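Local coordinates for transcriptional regulator, TetR family (Myxococcus xanthus, PDB 5K7F), which probably binds operator DNA as a repressor of the TetR family, here free of ligand, in the regulation of an alternative route to isovaleryl coenzyme A, at residues A[66-71]-A[128-133]; A[72-77]-A[111-116]; A[92-97]-A[191-196]; A[99-104]-A[168-173]; A[136-141]-A[162-167]. One frame throughout, in Å; residues are numbered along the deposited sequence.

In the fold
Interactions 1 and 2 share helix 60-83, which follows the predicted helix-turn-helix, and join it to helices 125-150 and 110-117; their centres lie 9 Å apart, and the salt bridge from Arg133 NH2 to Asp73 OD1 (3.0 Å) ties them. Interactions 3, 4 and 5 lie in the C-terminal part and all touch the second subunit, with centres 11 to 12 Å from one another. Interactions 4 and 5 meet where Asn100 OD1 and Tyr137 OH lie 2.7 Å apart, a probable hydrogen bond, and Phe75 of interaction 2 packs on both residues. Interactions 1 and 3 lie on opposite sides of the chain's centre, about 25 Å apart between centres.

Interaction 1 of 5, residues A[66-71]-A[128-133]; sequences AIMNYG and AFIDAR
Asn69, Ile130 and Met68 bury the most surface where helix 60-83 runs beside helix 125-150. Ile130 supplies the apolar wedge. Its CD1, turned by a chi2 of -66°, comes in between the base of Met68, 3.8 Å from CB, and the amide of Asn69, 3.6 Å from CG. The other branch of Ile130, CG2, meets the methyl end of Met68, whose chain bends at its last torsion to bring CE within 3.8 Å; the two side chains cross at about a right angle. Leu116 of helix 110-117 packs against Met68 as well, and Phe65 against Ile130. Helix 60-83 follows the predicted helix-turn-helix and is the connecting helix of the TetR fold, leading from the DNA-binding part into the C-terminal part, to which helix 125-150 belongs. The two segments run almost side by side in the same direction, with axes 12° apart and 10.3 Å at closest approach. Around the Asn69 carboxamide the contact turns polar. Its OD1 lies in the plane of the Phe129 ring, 3.3 Å from CE1 at the edge, with the amide plane nearly perpendicular to the ring. The same oxygen accepts a weak hydrogen bond from Arg133 NH1, long at 3.4 Å though fairly straight at 163°. Asn69 was modelled in two conformers, and the contacts of its amide hold for one of them and are less certain. Arg133 has a stronger partner in Asp73, one turn beyond Asn69 on helix 60-83, which forms a salt bridge with NH2; the arginine chain also packs on Met72.

Interaction 2 of 5, residues A[72-77]-A[111-116]; sequences MDLFEE and EVIIIL
Leu116 holds CG anti to its backbone N (chi1 -180°), on the side of helix 60-83, and both its methyls meet Met72, which bends at chi2 and chi3 and presents its sulfur instead of its methyl end. SD lies 3.6 Å from Leu116 CD2 and 3.9 Å from CD1, the two side chains crossing at about a right angle. Leu116 CD2 also reaches the Phe75 ring, 3.7 Å from CE2, and Ile113 CD1 approaches the same ring carbon at 4.1 Å. One turn earlier on helix 110-117, Val112 CG1 packs on Leu74 CD1 at 4.0 Å. An alanine at Leu116 would probably open a gap beside Met72 SD and Phe75 CE2, leaving both freer to shift. The segment axes are 10.4 Å apart at an angle of 120°. In TetR itself the helix corresponding to 110-117 relays inducer binding to the one corresponding to 60-83; a similar coupling is possible here. Leu103 of helix 89-105 touches Leu74, Phe75 and Ile113. Every residue that meets across this contact is buried, and no hydrogen bond spans it, so the two helices are joined by apolar packing, which depends on shape and not on the direction of any polar bond.

Interaction 3 of 5, residues A[92-97]-A[191-196]; sequences RLRACM and GMVGML
Val193 pushes its two methyls against Arg94 and Met97, which stand one turn apart on helix 89-105. CG1 rests on the aliphatic part of Arg94, 3.6 Å from CG and 3.8 Å from CB, and the two side chains cross at about a right angle. CG2 lies beside Met97, 3.6 Å from SD, and is also 3.8 Å from the carbonyl oxygen of Arg94. The return bump is Met97 itself, which buries more surface here than any other residue. With CG anti to its backbone N (chi1 -176°), it runs past Val193 in the opposite sense, and its sulfur rests against the backbone where Met192 joins Val193, 3.9 Å from Met192 CB. A bend at chi3 then carries CE to Leu196, 4.0 Å from CD1. Helix 185-196 is the last helix modelled in this TetR-type chain and, with helix 159-171, takes part in the contact between subunits: Met195 and Leu196 pack on Leu196 and Met195 of the second subunit. Its segment runs at 150° to segment 92-97, roughly antiparallel, with axes 9.8 Å apart. Met169 of helix 159-171 covers Met97, Met192 and Leu196 alike. Beyond Val193, the extended Arg94 chain carries NE to a hydrogen bond with the backbone oxygen of Phe197.

Interaction 4 of 5, residues A[99-104]-A[168-173]; sequences HNILLV and GMVLWI
Val170 and Val104 centre the contact between helix 89-105 and the end region of helix 159-171, two helices of the TetR-type C-terminal domain. Val170 CG1 fits beside the Asn100 carboxamide, 3.5 Å from ND2 and 3.6 Å from CG. Asn100 holds CG anti to its backbone N (chi1 -158°), which puts CG beside this methyl. Its OD1 is hydrogen-bonded to Tyr137 OH, whereas ND2 is buried with no polar partner in the model. Val104 spreads its branches: CG1 lies 4.0 Å from Ile173 CB and 3.8 Å from the carbonyl oxygen of Val170, while CG2 meets Leu171 CD2 at 4.0 Å. An alanine at Val104 would probably open a gap beside Ile173 CB and Leu171 CD2 and leave the Leu171 methyl less firmly packed. Leu171 starts out away from helix 89-105, and it is the far end of its side chain that reaches Val104. The second subunit is also near: its Trp172 packs on Leu171, and its Met169 on Met169. Ile173 extends beyond CG1 (chi2 177°) and crosses Ile101 at about a right angle, its CD1 lying 3.6 Å from both CG1 and CG2 of that residue.

Interaction 5 of 5, residues A[136-141]-A[162-167]; sequences KYVDFL and GAFSFL
Leu141 lies over one face of the Phe166 ring in a CH-pi contact, its CD2 4.0 Å from the ring centroid and 16° off the normal. Its other methyl, CD1, is 3.8 Å from Phe166 CD1 and 3.9 Å from Leu167 CG, and its CB is 3.9 Å from Ala163 CB. The small Ala163 side chain probably helps the backbones come close: the segment axes approach to 9.3 Å while crossing at 115°. One turn back, both Val138 methyls touch Phe164 CZ at 4.0 Å, and CG2 also meets Leu167 CD1 at 3.7 Å. Tyr137 meets Leu167 edge-on, the methyl CD2 lying in the ring plane 3.7 Å from CE2. The tyrosine CG is anti to the backbone N (chi1 -170°), and at the far end of the ring OH lies beside Phe166 CE1. The hydroxyl's partner is Asn100, which probably steadies the ring. Phe164 stacks on Trp176 of the second subunit. Helix 125-150 and helix 159-171 thus cross as consecutive helices of the all-helical TetR C-terminal domain, with helix 89-105 reaching them through Cys96 and Met97, and helix 60-83 covering Tyr137 with Phe75, Val79 and Leu80.

Interaction 1 of 5, residues A[66-71]-A[128-133]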
# COMPACT_ATOMS: atom_id res chain seq x y z
N ALA A 66 20.00 -0.00 7.56
CA ALA A 66 20.66 -0.98 6.70
C ALA A 66 19.64 -1.74 5.86
O ALA A 66 19.87 -2.02 4.67
CB ALA A 66 21.46 -1.94 7.57
N ILE A 67 18.55 -2.17 6.49
CA ILE A 67 17.55 -2.93 5.73
C ILE A 67 16.96 -2.03 4.65
O ILE A 67 16.82 -2.45 3.49
CB ILE A 67 16.47 -3.53 6.64
CG1 ILE A 67 17.05 -4.62 7.55
CG2 ILE A 67 15.32 -4.17 5.80
CD1 ILE A 67 16.13 -5.03 8.67
N MET A 68 16.61 -0.77 5.01
CA MET A 68 16.02 0.13 4.03
C MET A 68 17.00 0.45 2.89
O MET A 68 16.61 0.49 1.72
CB MET A 68 15.47 1.38 4.75
CG MET A 68 14.34 1.02 5.71
SD MET A 68 13.60 2.47 6.52
CE MET A 68 12.74 3.13 5.12
N ASN A 69 18.27 0.65 3.19
CA ASN A 69 19.25 0.84 2.12
C ASN A 69 19.40 -0.41 1.26
O ASN A 69 19.61 -0.32 0.05
CB ASN A 69 20.60 1.22 2.72
CG ASN A 69 20.76 2.71 2.87
OD1 ASN A 69 20.23 3.51 2.07
ND2 ASN A 69 21.53 3.09 3.85
N TYR A 70 19.30 -1.58 1.88
CA TYR A 70 19.37 -2.82 1.11
C TYR A 70 18.17 -2.90 0.17
O TYR A 70 18.32 -3.27 -1.00
CB TYR A 70 19.40 -4.02 2.06
CG TYR A 70 19.46 -5.40 1.36
CD1 TYR A 70 20.15 -5.58 0.18
CD2 TYR A 70 18.79 -6.49 1.88
CE1 TYR A 70 20.19 -6.80 -0.45
CE2 TYR A 70 18.83 -7.72 1.24
CZ TYR A 70 19.52 -7.87 0.09
OH TYR A 70 19.57 -9.08 -0.57
N GLY A 71 17.00 -2.46 0.65
CA GLY A 71 15.82 -2.47 -0.20
C GLY A 71 16.00 -1.58 -1.42
O GLY A 71 15.56 -1.90 -2.53
N ALA A 128 15.94 11.32 5.41
CA ALA A 128 16.11 12.05 4.15
C ALA A 128 17.01 11.30 3.17
O ALA A 128 16.82 11.41 1.96
CB ALA A 128 16.65 13.46 4.43
N PHE A 129 17.99 10.54 3.67
CA PHE A 129 18.87 9.81 2.76
C PHE A 129 18.08 8.71 2.03
O PHE A 129 18.18 8.58 0.81
CB PHE A 129 20.05 9.23 3.54
CG PHE A 129 21.03 8.45 2.69
CD1 PHE A 129 20.85 7.10 2.48
CD2 PHE A 129 22.12 9.07 2.11
CE1 PHE A 129 21.73 6.38 1.70
CE2 PHE A 129 23.01 8.35 1.33
CZ PHE A 129 22.81 7.00 1.13
N ILE A 130 17.23 7.98 2.76
CA ILE A 130 16.36 6.98 2.12
C ILE A 130 15.32 7.67 1.25
O ILE A 130 15.00 7.19 0.16
CB ILE A 130 15.68 6.10 3.17
CG1 ILE A 130 16.70 5.32 4.01
CG2 ILE A 130 14.67 5.16 2.50
CD1 ILE A 130 17.51 4.27 3.24
N ASP A 131 14.74 8.78 1.73
CA ASP A 131 13.73 9.48 0.94
C ASP A 131 14.31 9.91 -0.40
O ASP A 131 13.63 9.84 -1.43
CB ASP A 131 13.20 10.70 1.68
CG ASP A 131 12.14 10.35 2.73
OD1 ASP A 131 11.75 9.17 2.85
OD2 ASP A 131 11.67 11.29 3.44
N ALA A 132 15.56 10.37 -0.41
CA ALA A 132 16.19 10.78 -1.66
C ALA A 132 16.38 9.59 -2.60
O ALA A 132 16.19 9.71 -3.81
CB ALA A 132 17.53 11.45 -1.39
N ARG A 133 16.72 8.43 -2.05
CA ARG A 133 16.84 7.26 -2.90
C ARG A 133 15.48 6.86 -3.46
O ARG A 133 15.35 6.55 -4.65
CB ARG A 133 17.47 6.12 -2.11
CG ARG A 133 18.92 6.39 -1.65
CD ARG A 133 19.62 5.12 -1.19
NE ARG A 133 19.92 4.25 -2.33
CZ ARG A 133 20.44 3.03 -2.26
NH1 ARG A 133 20.75 2.47 -1.10
NH2 ARG A 133 20.63 2.34 -3.36

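Interaction 2 of 5, residues A[72-77]-A[111-116]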
# COMPACT_ATOMS: atom_id res chain seq x y z
N MET A 72 16.62 -0.43 -1.23
CA MET A 72 16.83 0.41 -2.42
C MET A 72 17.90 -0.16 -3.34
O MET A 72 17.84 0.05 -4.55
CB MET A 72 17.21 1.82 -2.00
CG MET A 72 16.03 2.64 -1.38
SD MET A 72 14.42 2.45 -2.19
CE MET A 72 14.76 3.06 -3.85
N ASP A 73 18.91 -0.82 -2.78
CA ASP A 73 19.88 -1.57 -3.58
C ASP A 73 19.18 -2.63 -4.41
O ASP A 73 19.58 -2.91 -5.55
CB ASP A 73 20.92 -2.24 -2.69
CG ASP A 73 21.96 -1.30 -2.17
OD1 ASP A 73 22.05 -0.18 -2.67
OD2 ASP A 73 22.74 -1.74 -1.29
N LEU A 74 18.14 -3.25 -3.85
CA LEU A 74 17.42 -4.27 -4.59
C LEU A 74 16.64 -3.67 -5.75
O LEU A 74 16.55 -4.30 -6.81
CB LEU A 74 16.48 -5.05 -3.67
CG LEU A 74 17.16 -5.95 -2.67
CD1 LEU A 74 16.17 -6.69 -1.78
CD2 LEU A 74 18.10 -6.97 -3.45
N PHE A 75 16.02 -2.49 -5.56
CA PHE A 75 15.40 -1.80 -6.70
C PHE A 75 16.40 -1.57 -7.84
O PHE A 75 16.07 -1.75 -9.02
CB PHE A 75 14.74 -0.47 -6.23
CG PHE A 75 13.29 -0.63 -5.76
CD1 PHE A 75 12.24 -0.54 -6.68
CD2 PHE A 75 12.98 -0.88 -4.42
CE1 PHE A 75 10.94 -0.67 -6.28
CE2 PHE A 75 11.65 -1.05 -4.01
CZ PHE A 75 10.63 -0.95 -4.95
N GLU A 76 17.64 -1.19 -7.53
CA GLU A 76 18.67 -1.11 -8.57
C GLU A 76 18.98 -2.47 -9.19
O GLU A 76 19.00 -2.63 -10.41
CB GLU A 76 19.96 -0.52 -7.98
CG GLU A 76 21.13 -0.56 -8.95
CD GLU A 76 20.94 0.35 -10.16
OE1 GLU A 76 20.11 1.30 -10.09
OE2 GLU A 76 21.66 0.12 -11.17
N GLU A 77 19.24 -3.47 -8.35
CA GLU A 77 19.77 -4.74 -8.83
C GLU A 77 18.71 -5.58 -9.53
O GLU A 77 19.01 -6.31 -10.48
CB GLU A 77 20.35 -5.48 -7.64
CG GLU A 77 21.50 -4.72 -7.04
CD GLU A 77 22.10 -5.41 -5.83
OE1 GLU A 77 21.64 -6.52 -5.49
OE2 GLU A 77 23.05 -4.83 -5.25
N GLU A 111 10.16 -9.26 2.42
CA GLU A 111 10.05 -8.56 3.70
C GLU A 111 10.96 -7.34 3.76
O GLU A 111 10.59 -6.35 4.39
CB GLU A 111 10.37 -9.49 4.86
CG GLU A 111 9.31 -10.55 5.05
CD GLU A 111 9.70 -11.88 4.45
OE1 GLU A 111 10.81 -11.99 3.89
OE2 GLU A 111 8.88 -12.81 4.56
N VAL A 112 12.15 -7.41 3.14
CA VAL A 112 12.99 -6.21 3.00
C VAL A 112 12.18 -5.08 2.37
O VAL A 112 12.22 -3.93 2.83
CB VAL A 112 14.27 -6.54 2.19
CG1 VAL A 112 15.08 -5.28 1.84
CG2 VAL A 112 15.16 -7.49 2.96
N ILE A 113 11.42 -5.38 1.32
CA ILE A 113 10.71 -4.32 0.61
C ILE A 113 9.53 -3.81 1.44
O ILE A 113 9.20 -2.63 1.42
CB ILE A 113 10.27 -4.83 -0.78
CG1 ILE A 113 11.47 -5.38 -1.60
CG2 ILE A 113 9.47 -3.78 -1.54
CD1 ILE A 113 12.63 -4.37 -1.87
N ILE A 114 8.85 -4.70 2.17
CA ILE A 114 7.79 -4.27 3.05
C ILE A 114 8.32 -3.25 4.06
O ILE A 114 7.67 -2.22 4.33
CB ILE A 114 7.19 -5.51 3.75
CG1 ILE A 114 6.45 -6.35 2.71
CG2 ILE A 114 6.32 -5.13 4.94
CD1 ILE A 114 6.02 -7.70 3.25
N ILE A 115 9.49 -3.53 4.64
CA ILE A 115 10.00 -2.64 5.67
C ILE A 115 10.38 -1.29 5.06
O ILE A 115 10.17 -0.24 5.68
CB ILE A 115 11.17 -3.30 6.41
CG1 ILE A 115 10.63 -4.39 7.32
CG2 ILE A 115 11.98 -2.28 7.18
CD1 ILE A 115 11.68 -5.36 7.76
N LEU A 116 10.89 -1.31 3.83
CA LEU A 116 11.23 -0.09 3.11
C LEU A 116 10.08 0.91 3.08
O LEU A 116 10.30 2.13 3.13
CB LEU A 116 11.64 -0.47 1.69
CG LEU A 116 12.04 0.65 0.77
CD1 LEU A 116 13.18 1.50 1.35
CD2 LEU A 116 12.44 -0.02 -0.55

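Interaction 3 of 5, residues A[92-97]-A[191-196]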
# COMPACT_ATOMS: atom_id res chain seq x y z
N ARG A 92 9.70 0.07 -21.68
CA ARG A 92 10.42 0.21 -20.43
C ARG A 92 9.48 0.12 -19.20
O ARG A 92 9.74 -0.56 -18.24
CB ARG A 92 11.18 1.52 -20.42
CG ARG A 92 12.18 1.65 -19.34
CD ARG A 92 13.25 2.67 -19.69
NE ARG A 92 12.81 3.97 -19.53
CZ ARG A 92 12.67 4.86 -20.49
NH1 ARG A 92 12.95 4.55 -21.70
NH2 ARG A 92 12.19 6.02 -20.22
N LEU A 93 8.35 0.81 -19.28
CA LEU A 93 7.40 0.77 -18.16
C LEU A 93 6.83 -0.64 -17.98
O LEU A 93 6.68 -1.12 -16.85
CB LEU A 93 6.29 1.78 -18.42
CG LEU A 93 6.66 3.23 -18.08
CD1 LEU A 93 5.71 4.13 -18.79
CD2 LEU A 93 6.65 3.42 -16.57
N ARG A 94 6.55 -1.34 -19.11
CA ARG A 94 6.02 -2.70 -19.02
C ARG A 94 7.03 -3.65 -18.38
O ARG A 94 6.67 -4.47 -17.52
CB ARG A 94 5.67 -3.22 -20.42
CG ARG A 94 4.50 -2.54 -21.05
CD ARG A 94 4.19 -3.11 -22.44
NE ARG A 94 3.12 -2.38 -23.08
CZ ARG A 94 3.10 -2.02 -24.37
NH1 ARG A 94 4.11 -2.34 -25.17
NH2 ARG A 94 2.07 -1.33 -24.84
N ALA A 95 8.29 -3.51 -18.74
CA ALA A 95 9.34 -4.35 -18.15
C ALA A 95 9.58 -3.97 -16.69
O ALA A 95 9.80 -4.85 -15.86
CB ALA A 95 10.63 -4.24 -18.95
N CYS A 96 9.53 -2.65 -16.38
CA CYS A 96 9.76 -2.17 -15.02
C CYS A 96 8.70 -2.70 -14.08
O CYS A 96 8.99 -3.21 -12.99
CB CYS A 96 9.81 -0.65 -15.02
SG CYS A 96 10.50 0.09 -13.53
N MET A 97 7.44 -2.65 -14.52
CA MET A 97 6.34 -3.17 -13.73
C MET A 97 6.48 -4.66 -13.46
O MET A 97 6.27 -5.11 -12.33
CB MET A 97 5.01 -2.92 -14.44
CG MET A 97 3.83 -3.36 -13.57
SD MET A 97 2.24 -2.86 -14.26
CE MET A 97 1.79 -1.60 -13.10
N GLY A 191 -1.54 -9.35 -16.16
CA GLY A 191 -2.80 -8.63 -16.06
C GLY A 191 -2.63 -7.16 -15.74
O GLY A 191 -3.34 -6.31 -16.31
N MET A 192 -1.72 -6.85 -14.81
CA MET A 192 -1.50 -5.46 -14.42
C MET A 192 -0.91 -4.66 -15.57
O MET A 192 -1.32 -3.52 -15.84
CB MET A 192 -0.58 -5.39 -13.20
CG MET A 192 -1.32 -5.68 -11.89
SD MET A 192 -0.38 -5.26 -10.40
CE MET A 192 -1.45 -6.03 -9.22
N VAL A 193 0.06 -5.24 -16.26
CA VAL A 193 0.70 -4.56 -17.38
C VAL A 193 -0.31 -4.35 -18.48
O VAL A 193 -0.30 -3.32 -19.16
CB VAL A 193 1.92 -5.36 -17.88
CG1 VAL A 193 2.41 -4.83 -19.20
CG2 VAL A 193 3.03 -5.26 -16.86
N GLY A 194 -1.18 -5.34 -18.68
CA GLY A 194 -2.21 -5.23 -19.71
C GLY A 194 -3.21 -4.13 -19.42
O GLY A 194 -3.73 -3.51 -20.35
N MET A 195 -3.45 -3.85 -18.13
CA MET A 195 -4.37 -2.78 -17.72
C MET A 195 -3.77 -1.40 -17.94
O MET A 195 -4.43 -0.49 -18.46
CB MET A 195 -4.72 -2.90 -16.24
CG MET A 195 -5.59 -4.01 -15.86
SD MET A 195 -6.39 -3.58 -14.29
CE MET A 195 -7.75 -2.68 -14.87
N LEU A 196 -2.55 -1.18 -17.44
CA LEU A 196 -1.97 0.15 -17.50
C LEU A 196 -1.33 0.45 -18.84
O LEU A 196 -1.35 1.60 -19.28
CB LEU A 196 -0.93 0.32 -16.40
CG LEU A 196 -1.37 0.83 -15.03
CD1 LEU A 196 -0.22 1.58 -14.37
CD2 LEU A 196 -2.63 1.71 -15.04

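Interaction 4 of 5, residues A[99-104]-A[168-173]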
# COMPACT_ATOMS: atom_id res chain seq x y z
N HIS A 99 9.26 -6.56 -13.52
CA HIS A 99 10.36 -6.76 -12.56
C HIS A 99 10.00 -6.32 -11.14
O HIS A 99 10.36 -6.99 -10.17
CB HIS A 99 11.60 -6.02 -13.06
CG HIS A 99 12.33 -6.73 -14.18
ND1 HIS A 99 12.97 -7.93 -14.02
CD2 HIS A 99 12.46 -6.41 -15.49
CE1 HIS A 99 13.50 -8.31 -15.18
NE2 HIS A 99 13.21 -7.40 -16.09
N ASN A 100 9.30 -5.17 -11.00
CA ASN A 100 8.92 -4.70 -9.67
C ASN A 100 7.96 -5.68 -8.97
O ASN A 100 8.04 -5.90 -7.76
CB ASN A 100 8.31 -3.31 -9.80
CG ASN A 100 8.36 -2.48 -8.53
OD1 ASN A 100 8.39 -1.26 -8.64
ND2 ASN A 100 8.35 -3.10 -7.36
N ILE A 101 7.03 -6.28 -9.71
CA ILE A 101 6.09 -7.20 -9.09
C ILE A 101 6.84 -8.43 -8.59
O ILE A 101 6.54 -8.98 -7.52
CB ILE A 101 4.98 -7.58 -10.09
CG1 ILE A 101 4.04 -6.41 -10.32
CG2 ILE A 101 4.14 -8.78 -9.57
CD1 ILE A 101 3.15 -6.55 -11.53
N LEU A 102 7.81 -8.88 -9.36
CA LEU A 102 8.64 -10.00 -8.92
C LEU A 102 9.43 -9.62 -7.66
O LEU A 102 9.48 -10.38 -6.70
CB LEU A 102 9.55 -10.48 -10.07
CG LEU A 102 8.87 -11.04 -11.35
CD1 LEU A 102 9.89 -11.38 -12.41
CD2 LEU A 102 7.92 -12.20 -11.05
N LEU A 103 10.07 -8.45 -7.64
CA LEU A 103 10.77 -8.03 -6.43
C LEU A 103 9.87 -8.04 -5.18
O LEU A 103 10.31 -8.37 -4.08
CB LEU A 103 11.37 -6.64 -6.65
CG LEU A 103 11.94 -5.95 -5.42
CD1 LEU A 103 13.11 -6.67 -4.88
CD2 LEU A 103 12.35 -4.52 -5.75
N VAL A 104 8.59 -7.72 -5.35
CA VAL A 104 7.65 -7.63 -4.25
C VAL A 104 7.22 -8.99 -3.76
O VAL A 104 6.84 -9.13 -2.58
CB VAL A 104 6.45 -6.78 -4.71
CG1 VAL A 104 5.27 -7.02 -3.88
CG2 VAL A 104 6.83 -5.29 -4.66
N GLY A 168 1.42 2.22 -6.30
CA GLY A 168 0.39 1.65 -5.43
C GLY A 168 -0.04 0.26 -5.89
O GLY A 168 -0.20 -0.65 -5.09
N MET A 169 -0.34 0.12 -7.18
CA MET A 169 -0.70 -1.21 -7.69
C MET A 169 0.31 -2.25 -7.28
O MET A 169 -0.07 -3.35 -6.82
CB MET A 169 -0.81 -1.20 -9.22
CG MET A 169 -2.05 -0.64 -9.76
SD MET A 169 -1.96 -0.46 -11.57
CE MET A 169 -1.70 -2.12 -12.06
N VAL A 170 1.59 -1.94 -7.42
CA VAL A 170 2.62 -2.98 -7.31
C VAL A 170 2.99 -3.23 -5.86
O VAL A 170 3.06 -4.38 -5.41
CB VAL A 170 3.84 -2.60 -8.16
CG1 VAL A 170 4.94 -3.60 -7.97
CG2 VAL A 170 3.43 -2.55 -9.64
N LEU A 171 3.17 -2.17 -5.08
CA LEU A 171 3.65 -2.37 -3.72
C LEU A 171 2.56 -2.99 -2.84
O LEU A 171 2.89 -3.70 -1.87
CB LEU A 171 4.14 -1.04 -3.14
CG LEU A 171 5.32 -0.42 -3.90
CD1 LEU A 171 5.70 0.90 -3.26
CD2 LEU A 171 6.50 -1.36 -3.92
N TRP A 172 1.28 -2.73 -3.13
CA TRP A 172 0.19 -3.27 -2.31
C TRP A 172 -0.01 -4.77 -2.51
O TRP A 172 -0.74 -5.38 -1.72
CB TRP A 172 -1.12 -2.49 -2.57
CG TRP A 172 -2.00 -2.41 -1.30
CD1 TRP A 172 -1.73 -1.69 -0.17
CD2 TRP A 172 -3.22 -3.12 -1.05
NE1 TRP A 172 -2.71 -1.90 0.76
CE2 TRP A 172 -3.64 -2.76 0.25
CE3 TRP A 172 -4.01 -4.01 -1.79
CZ2 TRP A 172 -4.81 -3.26 0.82
CZ3 TRP A 172 -5.18 -4.51 -1.20
CH2 TRP A 172 -5.55 -4.14 0.08
N ILE A 173 0.65 -5.39 -3.51
CA ILE A 173 0.54 -6.84 -3.76
C ILE A 173 0.89 -7.66 -2.51
O ILE A 173 0.32 -8.74 -2.30
CB ILE A 173 1.40 -7.24 -4.95
CG1 ILE A 173 0.90 -6.57 -6.25
CG2 ILE A 173 1.41 -8.75 -5.11
CD1 ILE A 173 1.82 -6.90 -7.52

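Interaction 5 of 5, residues A[136-141]-A[162-167]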
# COMPACT_ATOMS: atom_id res chain seq x y z
N LYS A 136 14.51 8.96 -6.50
CA LYS A 136 15.15 8.63 -7.78
C LYS A 136 14.35 7.59 -8.56
O LYS A 136 14.23 7.70 -9.78
CB LYS A 136 16.58 8.16 -7.55
CG LYS A 136 17.53 9.31 -7.14
CD LYS A 136 18.98 9.00 -7.47
CE LYS A 136 19.95 9.77 -6.57
NZ LYS A 136 20.21 9.06 -5.26
N TYR A 137 13.75 6.61 -7.88
CA TYR A 137 12.88 5.66 -8.56
C TYR A 137 11.63 6.33 -9.12
O TYR A 137 11.24 6.10 -10.27
CB TYR A 137 12.53 4.51 -7.61
CG TYR A 137 11.84 3.35 -8.31
CD1 TYR A 137 12.48 2.65 -9.31
CD2 TYR A 137 10.57 2.96 -7.95
CE1 TYR A 137 11.85 1.59 -9.99
CE2 TYR A 137 9.93 1.91 -8.59
CZ TYR A 137 10.59 1.21 -9.62
OH TYR A 137 9.99 0.16 -10.28
N VAL A 138 10.96 7.15 -8.29
CA VAL A 138 9.78 7.86 -8.76
C VAL A 138 10.12 8.73 -9.96
O VAL A 138 9.35 8.79 -10.93
CB VAL A 138 9.15 8.69 -7.62
CG1 VAL A 138 7.99 9.53 -8.14
CG2 VAL A 138 8.64 7.81 -6.51
N ASP A 139 11.28 9.41 -9.91
CA ASP A 139 11.70 10.25 -11.04
C ASP A 139 11.82 9.43 -12.31
O ASP A 139 11.44 9.88 -13.41
CB ASP A 139 13.07 10.90 -10.74
CG ASP A 139 13.01 11.98 -9.67
OD1 ASP A 139 11.92 12.44 -9.29
OD2 ASP A 139 14.11 12.37 -9.21
N PHE A 140 12.40 8.24 -12.20
CA PHE A 140 12.53 7.35 -13.33
C PHE A 140 11.17 7.00 -13.92
O PHE A 140 10.98 7.05 -15.14
CB PHE A 140 13.26 6.10 -12.88
CG PHE A 140 13.44 5.04 -13.97
CD1 PHE A 140 14.51 5.07 -14.85
CD2 PHE A 140 12.52 3.99 -14.11
CE1 PHE A 140 14.68 4.06 -15.82
CE2 PHE A 140 12.68 3.00 -15.06
CZ PHE A 140 13.74 3.05 -15.94
N LEU A 141 10.21 6.64 -13.06
CA LEU A 141 8.88 6.33 -13.57
C LEU A 141 8.25 7.56 -14.22
O LEU A 141 7.64 7.46 -15.30
CB LEU A 141 7.98 5.80 -12.44
CG LEU A 141 8.42 4.50 -11.74
CD1 LEU A 141 7.44 4.16 -10.63
CD2 LEU A 141 8.48 3.39 -12.71
N GLY A 162 0.62 8.82 -13.04
CA GLY A 162 1.08 7.56 -13.62
C GLY A 162 2.02 6.83 -12.68
O GLY A 162 1.79 5.68 -12.33
N ALA A 163 3.02 7.55 -12.17
CA ALA A 163 4.05 6.95 -11.32
C ALA A 163 3.46 6.34 -10.05
O ALA A 163 3.77 5.19 -9.70
CB ALA A 163 5.09 8.01 -10.97
N PHE A 164 2.64 7.10 -9.31
CA PHE A 164 2.14 6.57 -8.06
C PHE A 164 0.96 5.61 -8.25
O PHE A 164 0.65 4.85 -7.33
CB PHE A 164 1.78 7.72 -7.10
CG PHE A 164 2.99 8.37 -6.46
CD1 PHE A 164 3.73 7.72 -5.51
CD2 PHE A 164 3.39 9.64 -6.84
CE1 PHE A 164 4.83 8.31 -4.95
CE2 PHE A 164 4.48 10.23 -6.27
CZ PHE A 164 5.20 9.58 -5.33
N SER A 165 0.30 5.62 -9.39
CA SER A 165 -0.68 4.56 -9.67
C SER A 165 0.04 3.23 -9.81
O SER A 165 -0.32 2.21 -9.18
CB SER A 165 -1.48 4.89 -10.93
OG SER A 165 -2.30 6.04 -10.72
N PHE A 166 1.07 3.25 -10.64
CA PHE A 166 2.01 2.15 -10.81
C PHE A 166 2.53 1.66 -9.45
O PHE A 166 2.51 0.45 -9.15
CB PHE A 166 3.12 2.66 -11.71
CG PHE A 166 4.28 1.70 -11.98
CD1 PHE A 166 5.10 1.20 -10.97
CD2 PHE A 166 4.60 1.44 -13.27
CE1 PHE A 166 6.21 0.36 -11.30
CE2 PHE A 166 5.69 0.62 -13.59
CZ PHE A 166 6.48 0.11 -12.57
N LEU A 167 3.07 2.58 -8.65
CA LEU A 167 3.64 2.19 -7.37
C LEU A 167 2.60 1.59 -6.44
O LEU A 167 2.85 0.56 -5.79
CB LEU A 167 4.33 3.38 -6.72
CG LEU A 167 5.74 3.68 -7.19
CD1 LEU A 167 6.21 5.00 -6.55
CD2 LEU A 167 6.70 2.52 -6.89